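Local coordinates for protein ethanolamine kinase Pv091845 (Plasmodium vivax, PDB 2QG7) that is a choline/ethanolamine kinase family member that probably phosphorylates ethanolamine, the first step toward phosphatidylethanolamine, at residues T381-K384 with E385-Y388. Numbering follows the deposited sequence.
Sequences TPSK and EEEY
Ser-383, the N-cap of helix 384-395, meets Glu-386 and Glu-387 through both of its oxygens. A chi1 of 63° turns its OG back toward the first turn, where OG accepts a long, weak capping bond (3.5 Å) from Glu-386 N. Its carbonyl does more: Glu-387 N donates to Ser-383 O at 2.8 Å, and Glu-386 N adds a weak, strongly bent bond to the same oxygen. The next helical bond, from Tyr-388 N to Lys-384 O at 3.0 Å, satisfies the following carbonyl.

Before the cap, Pro-382 touches the aliphatic parts of two glutamates with CB and CG, crossing Glu-387 at about a right angle; its CB is 3.5 Å from Glu-386 CB and its CG 3.8 Å from Glu-387 CG. Both acids extend beyond CG and carry their carboxylates to partners on other helices: Glu-386 OE1 forms a salt bridge with Lys-194, and OE2 of the buried Glu-387 is hydrogen-bonded to the hydroxyl of Tyr-414. The capped turn thus starts helix 384-395 after the loop from helix 360-369, with Pro-382 and Glu-387 packed on Phe-368 of that helix and Tyr-388 reaching Ile-403 of helix 400-410.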
loop_
_atom_site.group_PDB
_atom_site.type_symbol
_atom_site.label_atom_id
_atom_site.label_comp_id
_atom_site.label_asym_id
_atom_site.label_seq_id
_atom_site.Cartn_x
_atom_site.Cartn_y
_atom_site.Cartn_z
ATOM N N THR D 381 4.076 4.158 -14.503
ATOM C CA THR D 381 3.289 5.072 -15.306
ATOM C C THR D 381 4.201 5.713 -16.372
ATOM O O THR D 381 5.397 5.906 -16.113
ATOM C CB THR D 381 2.618 6.153 -14.448
ATOM O OG1 THR D 381 3.628 6.846 -13.705
ATOM C CG2 THR D 381 1.578 5.551 -13.514
ATOM N N PRO D 382 3.650 6.009 -17.586
ATOM C CA PRO D 382 4.541 6.394 -18.730
ATOM C C PRO D 382 5.405 7.675 -18.546
ATOM O O PRO D 382 4.916 8.692 -18.012
ATOM C CB PRO D 382 3.556 6.563 -19.909
ATOM C CG PRO D 382 2.245 6.779 -19.319
ATOM C CD PRO D 382 2.222 6.023 -17.986
ATOM N N SER D 383 6.692 7.588 -18.968
ATOM C CA SER D 383 7.484 8.817 -19.279
ATOM C C SER D 383 6.893 9.633 -20.438
ATOM O O SER D 383 6.078 9.122 -21.210
ATOM C CB SER D 383 8.947 8.490 -19.601
ATOM O OG SER D 383 9.038 7.696 -20.769
ATOM N N LYS D 384 7.303 10.906 -20.544
ATOM C CA LYS D 384 6.954 11.799 -21.684
ATOM C C LYS D 384 7.033 11.097 -23.043
ATOM O O LYS D 384 6.178 11.266 -23.902
ATOM C CB LYS D 384 7.890 13.020 -21.704
ATOM C CG LYS D 384 7.454 14.172 -22.623
ATOM C CD LYS D 384 6.576 15.193 -21.891
ATOM C CE LYS D 384 6.654 16.578 -22.556
ATOM N NZ LYS D 384 6.210 16.588 -23.996
ATOM N N GLU D 385 8.079 10.303 -23.196
ATOM C CA GLU D 385 8.375 9.541 -24.385
ATOM C C GLU D 385 7.332 8.452 -24.636
ATOM O O GLU D 385 6.924 8.212 -25.790
ATOM C CB GLU D 385 9.778 8.931 -24.246
ATOM C CG GLU D 385 10.247 8.228 -25.514
ATOM C CD GLU D 385 11.711 7.772 -25.491
ATOM O OE1 GLU D 385 12.462 8.088 -24.523
ATOM O OE2 GLU D 385 12.109 7.106 -26.492
ATOM N N GLU D 386 6.917 7.787 -23.550
ATOM C CA GLU D 386 5.898 6.744 -23.613
ATOM C C GLU D 386 4.501 7.309 -23.799
ATOM O O GLU D 386 3.673 6.696 -24.471
ATOM C CB GLU D 386 5.952 5.878 -22.383
ATOM C CG GLU D 386 7.174 5.042 -22.270
ATOM C CD GLU D 386 7.198 4.243 -20.976
ATOM O OE1 GLU D 386 6.198 3.543 -20.641
ATOM O OE2 GLU D 386 8.244 4.316 -20.290
ATOM N N GLU D 387 4.226 8.460 -23.204
ATOM C CA GLU D 387 2.977 9.148 -23.464
ATOM C C GLU D 387 2.851 9.549 -24.956
ATOM O O GLU D 387 1.761 9.508 -25.559
ATOM C CB GLU D 387 2.872 10.388 -22.593
ATOM C CG GLU D 387 2.755 10.100 -21.129
ATOM C CD GLU D 387 2.568 11.354 -20.270
ATOM O OE1 GLU D 387 2.851 12.479 -20.751
ATOM O OE2 GLU D 387 2.163 11.205 -19.082
ATOM N N TYR D 388 3.989 9.960 -25.525
ATOM C CA TYR D 388 4.102 10.360 -26.915
ATOM C C TYR D 388 3.766 9.202 -27.893
ATOM O O TYR D 388 2.945 9.365 -28.816
ATOM C CB TYR D 388 5.526 10.886 -27.144
ATOM C CG TYR D 388 5.746 11.566 -28.463
ATOM C CD1 TYR D 388 5.490 12.930 -28.611
ATOM C CD2 TYR D 388 6.214 10.835 -29.573
ATOM C CE1 TYR D 388 5.697 13.561 -29.821
ATOM C CE2 TYR D 388 6.408 11.462 -30.805
ATOM C CZ TYR D 388 6.153 12.828 -30.913
ATOM O OH TYR D 388 6.359 13.448 -32.125
#